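Local coordinates for enhancer of mRNA-decapping protein 4 homolog (Drosophila melanogaster, PDB 2VXG) that takes part in mRNA degradation, apparently through mRNA decapping, and is required for silencing a subset of endogenous miRNA targets, at residues Leu29-Val32 against Glu33-Arg37; Leu74-Arg77 against Tyr78-Ala82; Leu101-Leu104 against Tyr105-Gln109. One frame throughout, in Å; residues are numbered along the deposited sequence.

Contact 1: residues Leu29-Val32 against Glu33-Arg37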
loop_
_atom_site.group_PDB
_atom_site.type_symbol
_atom_site.label_atom_id
_atom_site.label_comp_id
_atom_site.label_asym_id
_atom_site.label_seq_id
_atom_site.Cartn_x
_atom_site.Cartn_y
_atom_site.Cartn_z
ATOM N N LEU A 29 9.756 -4.859 3.590
ATOM C CA LEU A 29 8.622 -4.055 4.053
ATOM C C LEU A 29 9.070 -2.957 4.995
ATOM O O LEU A 29 8.444 -1.919 5.041
ATOM C CB LEU A 29 7.533 -4.934 4.677
ATOM C CG LEU A 29 6.191 -4.252 5.030
ATOM C CD1 LEU A 29 5.519 -3.418 3.864
ATOM C CD2 LEU A 29 5.221 -5.265 5.615
ATOM N N GLY A 30 10.167 -3.158 5.711
ATOM C CA GLY A 30 10.754 -2.103 6.548
ATOM C C GLY A 30 11.225 -0.883 5.740
ATOM O O GLY A 30 11.085 0.280 6.176
ATOM N N LEU A 31 11.784 -1.128 4.563
ATOM C CA LEU A 31 12.201 -0.029 3.691
ATOM C C LEU A 31 11.000 0.716 3.081
ATOM O O LEU A 31 11.025 1.939 2.949
ATOM C CB LEU A 31 13.098 -0.566 2.587
ATOM C CG LEU A 31 13.711 0.504 1.687
ATOM C CD1 LEU A 31 14.681 1.439 2.529
ATOM C CD2 LEU A 31 14.451 -0.271 0.555
ATOM N N VAL A 32 9.965 -0.035 2.740
ATOM C CA VAL A 32 8.699 0.526 2.327
ATOM C C VAL A 32 8.151 1.449 3.417
ATOM O O VAL A 32 7.752 2.586 3.102
ATOM C CB VAL A 32 7.668 -0.568 1.938
ATOM C CG1 VAL A 32 6.296 0.083 1.595
ATOM C CG2 VAL A 32 8.188 -1.400 0.744
ATOM N N GLU A 33 8.113 0.968 4.669
ATOM C CA GLU A 33 7.662 1.813 5.801
ATOM C C GLU A 33 8.483 3.069 5.995
ATOM O O GLU A 33 7.910 4.145 6.112
ATOM C CB GLU A 33 7.570 1.031 7.088
ATOM C CG GLU A 33 6.531 -0.012 7.040
ATOM C CD GLU A 33 6.427 -0.801 8.343
ATOM O OE1 GLU A 33 6.378 -0.141 9.415
ATOM O OE2 GLU A 33 6.392 -2.077 8.274
ATOM N N PHE A 34 9.814 2.947 5.947
ATOM C CA PHE A 34 10.742 4.107 5.900
ATOM C C PHE A 34 10.343 5.084 4.790
ATOM O O PHE A 34 10.272 6.307 4.998
ATOM C CB PHE A 34 12.199 3.583 5.676
ATOM C CG PHE A 34 13.229 4.668 5.295
ATOM C CD1 PHE A 34 13.934 5.355 6.280
ATOM C CD2 PHE A 34 13.502 4.934 3.964
ATOM C CE1 PHE A 34 14.878 6.313 5.955
ATOM C CE2 PHE A 34 14.428 5.868 3.616
ATOM C CZ PHE A 34 15.132 6.571 4.607
ATOM N N THR A 35 10.091 4.547 3.601
ATOM C CA THR A 35 9.683 5.370 2.468
ATOM C C THR A 35 8.371 6.097 2.808
ATOM O O THR A 35 8.292 7.298 2.610
ATOM C CB THR A 35 9.550 4.535 1.172
ATOM O OG1 THR A 35 10.751 3.783 0.994
ATOM C CG2 THR A 35 9.285 5.391 -0.062
ATOM N N LEU A 36 7.373 5.375 3.333
ATOM C CA LEU A 36 6.038 5.979 3.637
ATOM C C LEU A 36 6.176 7.069 4.699
ATOM O O LEU A 36 5.601 8.141 4.588
ATOM C CB LEU A 36 5.040 4.938 4.115
ATOM C CG LEU A 36 4.631 3.796 3.183
ATOM C CD1 LEU A 36 3.729 2.850 3.944
ATOM C CD2 LEU A 36 3.963 4.289 1.960
ATOM N N ARG A 37 7.003 6.774 5.698
ATOM C CA ARG A 37 7.411 7.737 6.719
ATOM C C ARG A 37 8.035 9.035 6.169
ATOM O O ARG A 37 7.806 10.081 6.738
ATOM C CB ARG A 37 8.294 6.991 7.733
ATOM C CG ARG A 37 9.068 7.778 8.745
ATOM C CD ARG A 37 10.176 6.868 9.349
ATOM N NE ARG A 37 9.638 5.536 9.607
ATOM C CZ ARG A 37 10.294 4.375 9.496
ATOM N NH1 ARG A 37 11.574 4.307 9.153
ATOM N NH2 ARG A 37 9.639 3.248 9.753
HETATM O O HOH W 1 11.382 1.077 8.679
#
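The ring of Phe34 meets Leu31 one turn back: methyl CD1 of Leu31 comes within 4.0 Å of ring atom CD2 of Phe34, approaching obliquely, neither squarely over a face nor at the rim. The same ring also meets the imidazole of His38, one turn further on. The second flat group, the guanidinium of Arg37, lies with one face over the backbone, where CA of Phe34 sits 3.4 Å above its plane, displaced toward the rim. From there its NH2 reaches the N-terminal half of the contact through an ordered water molecule, which accepts from NH2 of Arg37 at 3.0 Å and donates to Gly30 O at 2.6 Å. Gly30 O thus serves two partners, because it also takes the nearly straight (172°) bond from Phe34 N.

All this belongs to consecutive turns of helix 29-38, in the C-terminal domain of Ge-1, an all-helical domain whose sequence family is placed in the TPR clan. Its backbone bonding, each N-H to the carbonyl four residues earlier, is reinforced at one carbonyl: Leu31 O accepts both Thr35 N at 2.8 Å and Thr35 OG1 at 2.7 Å, the two donors arriving from opposite faces of the carbonyl plane. OG1 stands beside its own backbone N (chi1 -51°), which turns the hydroxyl back to that carbonyl, so this buried polar group is satisfied within its own helix. Glu33 likewise folds CG back over the preceding turn, 3.4 Å from Leu29 O; beyond CG the chain runs extended, and OE2 passes 3.9 Å from CG of Leu29 before reaching its salt-bridge partner, Lys75 of helix 73-85. Val32 and Leu36 meet loosely, and both side chains pack against helix 16-25.

Contact 2: residues Leu74-Arg77 against Tyr78-Ala82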
loop_
_atom_site.group_PDB
_atom_site.type_symbol
_atom_site.label_atom_id
_atom_site.label_comp_id
_atom_site.label_asym_id
_atom_site.label_seq_id
_atom_site.Cartn_x
_atom_site.Cartn_y
_atom_site.Cartn_z
ATOM N N LEU A 74 -0.128 4.009 10.026
ATOM C CA LEU A 74 0.577 4.467 8.839
ATOM C C LEU A 74 0.239 3.538 7.650
ATOM O O LEU A 74 -0.267 3.994 6.620
ATOM C CB LEU A 74 2.080 4.595 9.104
ATOM C CG LEU A 74 2.911 4.831 7.841
ATOM C CD1 LEU A 74 2.440 6.080 7.121
ATOM C CD2 LEU A 74 4.415 4.835 8.143
ATOM N N LYS A 75 0.461 2.231 7.819
ATOM C CA LYS A 75 0.242 1.293 6.737
ATOM C C LYS A 75 -1.259 1.164 6.387
ATOM O O LYS A 75 -1.596 1.006 5.203
ATOM C CB LYS A 75 0.900 -0.079 7.032
ATOM C CG LYS A 75 2.456 -0.022 6.909
ATOM C CD LYS A 75 3.173 -1.387 7.094
ATOM C CE LYS A 75 2.936 -1.941 8.523
ATOM N NZ LYS A 75 3.673 -3.216 8.817
ATOM N N GLN A 76 -2.130 1.244 7.390
ATOM C CA GLN A 76 -3.578 1.167 7.135
ATOM C C GLN A 76 -4.017 2.332 6.307
ATOM O O GLN A 76 -4.752 2.188 5.357
ATOM C CB GLN A 76 -4.413 1.181 8.411
ATOM C CG GLN A 76 -5.961 1.009 8.172
ATOM C CD GLN A 76 -6.324 -0.177 7.260
ATOM O OE1 GLN A 76 -5.662 -1.203 7.288
ATOM N NE2 GLN A 76 -7.393 -0.028 6.445
ATOM N N ARG A 77 -3.560 3.513 6.707
ATOM C CA ARG A 77 -3.927 4.728 6.020
ATOM C C ARG A 77 -3.438 4.700 4.574
ATOM O O ARG A 77 -4.179 5.092 3.665
ATOM C CB ARG A 77 -3.407 5.940 6.807
ATOM C CG ARG A 77 -3.968 7.254 6.370
ATOM C CD ARG A 77 -3.072 7.977 5.388
ATOM N NE ARG A 77 -1.796 8.353 6.008
ATOM C CZ ARG A 77 -1.124 9.463 5.758
ATOM N NH1 ARG A 77 -1.600 10.374 4.904
ATOM N NH2 ARG A 77 0.036 9.668 6.390
ATOM N N TYR A 78 -2.209 4.210 4.334
ATOM C CA TYR A 78 -1.771 3.938 2.949
ATOM C C TYR A 78 -2.563 2.880 2.225
ATOM O O TYR A 78 -2.776 3.014 1.029
ATOM C CB TYR A 78 -0.269 3.628 2.837
ATOM C CG TYR A 78 0.512 4.930 2.691
ATOM C CD1 TYR A 78 1.019 5.342 1.451
ATOM C CD2 TYR A 78 0.678 5.768 3.781
ATOM C CE1 TYR A 78 1.715 6.559 1.328
ATOM C CE2 TYR A 78 1.352 6.976 3.675
ATOM C CZ TYR A 78 1.865 7.369 2.447
ATOM O OH TYR A 78 2.539 8.585 2.341
ATOM N N LEU A 79 -2.983 1.821 2.923
ATOM C CA LEU A 79 -3.853 0.822 2.291
ATOM C C LEU A 79 -5.145 1.490 1.871
ATOM O O LEU A 79 -5.613 1.265 0.766
ATOM C CB LEU A 79 -4.224 -0.309 3.241
ATOM C CG LEU A 79 -3.185 -1.365 3.507
ATOM C CD1 LEU A 79 -3.877 -2.432 4.371
ATOM C CD2 LEU A 79 -2.601 -1.881 2.191
ATOM N N ASN A 80 -5.711 2.269 2.784
ATOM C CA ASN A 80 -6.901 3.096 2.498
ATOM C C ASN A 80 -6.731 3.975 1.260
ATOM O O ASN A 80 -7.532 3.907 0.339
ATOM C CB ASN A 80 -7.253 3.990 3.687
ATOM C CG ASN A 80 -7.858 3.213 4.884
ATOM O OD1 ASN A 80 -8.252 2.057 4.757
ATOM N ND2 ASN A 80 -7.926 3.872 6.052
ATOM N N GLU A 81 -5.705 4.829 1.275
ATOM C CA GLU A 81 -5.470 5.775 0.173
ATOM C C GLU A 81 -5.119 5.087 -1.109
ATOM O O GLU A 81 -5.627 5.464 -2.148
ATOM C CB GLU A 81 -4.383 6.787 0.482
ATOM C CG GLU A 81 -4.679 7.688 1.633
ATOM C CD GLU A 81 -5.661 8.791 1.391
ATOM O OE1 GLU A 81 -6.173 9.013 0.258
ATOM O OE2 GLU A 81 -5.919 9.479 2.401
ATOM N N ALA A 82 -4.298 4.037 -1.045
ATOM C CA ALA A 82 -3.942 3.334 -2.264
ATOM C C ALA A 82 -5.161 2.704 -2.909
ATOM O O ALA A 82 -5.340 2.787 -4.131
ATOM C CB ALA A 82 -2.822 2.307 -2.023
#
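Leu74 and Tyr78 lie side by side and point the same way, with methyl CD1 of Leu74 3.7 Å from CE2 of the tyrosine ring. The carbonyl of Leu74 also serves this partner: its oxygen accepts Tyr78 N and sits in plane at the edge of the ring, 3.5 Å from CD2 of Tyr78.

Lys75 contributes its carbonyl, which accepts Leu79 N, while its side chain leaves the contact; the ammonium finds Asn70 O in addition to Glu33. Gln76, with CG anti to the backbone N (chi1 -176°) and the chain bent beyond it, brings its amide over the following turn. There NE2 of Gln76 donates to OD1 of Asn80 at 2.8 Å, but the angle of 125° makes this a weak bond, and the two amides are turned steeply against each other. OE1 of Gln76 lies 3.6 Å from CD1 of Leu79 and is hydrogen-bonded to His71, which is consistent with a fixed amide rotation. The backbones of Gln76 and Asn80 pair more firmly, Asn80 N reaching Gln76 O at 2.7 Å.

Arg77 is bent twice along its chain, and CE2 of Tyr78 lies 3.9 Å above one face of the guanidinium, offset toward its rim; ring and guanidinium are inclined at 62°, so they do not stack. CD of Arg77 also lies 4.1 Å from CG of Glu81.

Within this all-helical domain, helix 73-85 turns the amides of Gln76 and Asn80 to helix 121-134, and Leu74 and Tyr78 to Leu36 of helix 29-38. Arg77 NH1 and Glu81 OE2 remain 5.1 Å apart, so their attraction is probably modest and diffuse, whereas Tyr78, flanked by leucine and arginine, has its hydroxyl fixed by a hydrogen bond to Ser41.

Contact 3: residues Leu101-Leu104 against Tyr105-Gln109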
loop_
_atom_site.group_PDB
_atom_site.type_symbol
_atom_site.label_atom_id
_atom_site.label_comp_id
_atom_site.label_asym_id
_atom_site.label_seq_id
_atom_site.Cartn_x
_atom_site.Cartn_y
_atom_site.Cartn_z
ATOM N N LEU A 101 -6.775 -7.416 -5.294
ATOM C CA LEU A 101 -7.776 -7.187 -4.243
ATOM C C LEU A 101 -8.275 -8.441 -3.567
ATOM O O LEU A 101 -8.649 -8.399 -2.383
ATOM C CB LEU A 101 -8.961 -6.381 -4.776
ATOM C CG LEU A 101 -8.634 -5.039 -5.384
ATOM C CD1 LEU A 101 -9.893 -4.386 -5.951
ATOM C CD2 LEU A 101 -7.918 -4.178 -4.347
ATOM N N THR A 102 -8.354 -9.531 -4.320
ATOM C CA THR A 102 -8.750 -10.829 -3.778
ATOM C C THR A 102 -7.743 -11.302 -2.701
ATOM O O THR A 102 -8.124 -11.840 -1.650
ATOM C CB THR A 102 -8.846 -11.858 -4.930
ATOM O OG1 THR A 102 -9.922 -11.485 -5.799
ATOM C CG2 THR A 102 -9.071 -13.249 -4.414
ATOM N N GLU A 103 -6.454 -11.111 -2.984
ATOM C CA GLU A 103 -5.408 -11.450 -2.029
ATOM C C GLU A 103 -5.353 -10.470 -0.844
ATOM O O GLU A 103 -5.129 -10.894 0.286
ATOM C CB GLU A 103 -4.045 -11.496 -2.735
ATOM C CG GLU A 103 -2.920 -12.173 -1.943
ATOM C CD GLU A 103 -3.184 -13.659 -1.537
ATOM O OE1 GLU A 103 -4.122 -14.288 -2.040
ATOM O OE2 GLU A 103 -2.412 -14.209 -0.707
ATOM N N LEU A 104 -5.561 -9.179 -1.106
ATOM C CA LEU A 104 -5.690 -8.177 -0.058
ATOM C C LEU A 104 -6.825 -8.576 0.890
ATOM O O LEU A 104 -6.660 -8.588 2.103
ATOM C CB LEU A 104 -5.958 -6.783 -0.663
ATOM C CG LEU A 104 -6.414 -5.716 0.345
ATOM C CD1 LEU A 104 -5.335 -5.404 1.381
ATOM C CD2 LEU A 104 -6.887 -4.442 -0.346
ATOM N N TYR A 105 -7.974 -8.926 0.306
ATOM C CA TYR A 105 -9.119 -9.387 1.072
ATOM C C TYR A 105 -8.811 -10.576 1.976
ATOM O O TYR A 105 -9.163 -10.566 3.150
ATOM C CB TYR A 105 -10.267 -9.770 0.131
ATOM C CG TYR A 105 -11.575 -9.859 0.876
ATOM C CD1 TYR A 105 -12.410 -8.762 0.965
ATOM C CD2 TYR A 105 -11.959 -11.041 1.502
ATOM C CE1 TYR A 105 -13.571 -8.822 1.629
ATOM C CE2 TYR A 105 -13.134 -11.117 2.191
ATOM C CZ TYR A 105 -13.939 -9.988 2.256
ATOM O OH TYR A 105 -15.113 -10.034 2.931
ATOM N N ARG A 106 -8.137 -11.572 1.389
ATOM C CA ARG A 106 -7.771 -12.825 2.047
ATOM C C ARG A 106 -6.817 -12.534 3.202
ATOM O O ARG A 106 -6.987 -13.041 4.296
ATOM C CB ARG A 106 -7.172 -13.826 1.002
ATOM C CG ARG A 106 -6.818 -15.282 1.485
ATOM C CD ARG A 106 -6.851 -16.305 0.272
ATOM N NE ARG A 106 -6.318 -17.654 0.526
ATOM C CZ ARG A 106 -7.017 -18.781 0.763
ATOM N NH1 ARG A 106 -8.344 -18.796 0.859
ATOM N NH2 ARG A 106 -6.365 -19.920 0.953
ATOM N N ASN A 107 -5.821 -11.677 2.961
ATOM C CA ASN A 107 -4.936 -11.242 4.027
ATOM C C ASN A 107 -5.602 -10.468 5.150
ATOM O O ASN A 107 -5.227 -10.632 6.326
ATOM C CB ASN A 107 -3.765 -10.416 3.459
ATOM C CG ASN A 107 -2.737 -11.285 2.769
ATOM O OD1 ASN A 107 -2.316 -11.017 1.645
ATOM N ND2 ASN A 107 -2.341 -12.330 3.426
ATOM N N CYS A 108 -6.543 -9.588 4.791
ATOM C CA CYS A 108 -7.317 -8.835 5.786
ATOM C C CYS A 108 -8.168 -9.783 6.598
ATOM O O CYS A 108 -8.259 -9.639 7.808
ATOM C CB CYS A 108 -8.226 -7.766 5.130
ATOM S SG CYS A 108 -7.329 -6.357 4.394
ATOM N N GLN A 109 -8.777 -10.765 5.938
ATOM C CA GLN A 109 -9.557 -11.773 6.679
ATOM C C GLN A 109 -8.685 -12.518 7.728
ATOM O O GLN A 109 -9.116 -12.748 8.863
ATOM C CB GLN A 109 -10.248 -12.746 5.712
ATOM C CG GLN A 109 -9.468 -13.990 5.444
ATOM C CD GLN A 109 -9.898 -14.832 4.224
ATOM O OE1 GLN A 109 -10.743 -14.429 3.374
ATOM N NE2 GLN A 109 -9.280 -16.005 4.134
#
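Leu104 reaches forward to Cys108, one turn on in helix 91-114, and its side chain can be traced outward atom by atom. CB lies against the next peptide, 3.1 Å from Tyr105 N, and CG is still close to that nitrogen. CG stands anti to its own backbone N (chi1 167°), which, with the next torsion, brings methyl CD1 to 3.7 Å from SG of Cys108. The thiol leans back to meet it, and the backbone repeats the pairing: Cys108 N donates to Leu104 O at 2.9 Å.

Round the helix charged side chains pass without pairing: OE1 of Glu103 lies 4.1 Å from CD of Arg106, yet the nearest charged atoms, OE1 of Glu103 and NE of Arg106, stay 4.8 Å apart, so no salt bridge closes. Thr102 and Tyr105 are known phosphorylation sites, unmodified here; the hydroxyl of Thr102 bonds to Pro98 O, and the ring of Tyr105 makes a cation-pi contact with Arg135.

The apolar side of this turn lies between two helices: Leu104 touches Ile61 and Ser65 of helix 54-66 as well as Ile131 of helix 121-134, while Cys108 rests on Val124 and Met128 of the latter.

Overall arrangement
The three contacts follow one another along a single chain, each local to one helix, mostly between residues three or four apart. Contacts 1 and 2, centres about 12 Å apart, join directly: OE2 of Glu33 meets NZ of Lys75 at 3.0 Å in a salt bridge, and CD2 of Leu36 packs 3.2 Å from CD1 of Tyr78, a short carbon-carbon approach. Contact 3 touches neither: its nearest atoms are about 4 Å from contact 2 and about 10 Å from contact 1, whose centre lies about 21 Å away across the centre of the chain. Contacts 2 and 3 share neighbours: Ile61 of helix 54-66 and Val124 of helix 121-134 meet side chains of both.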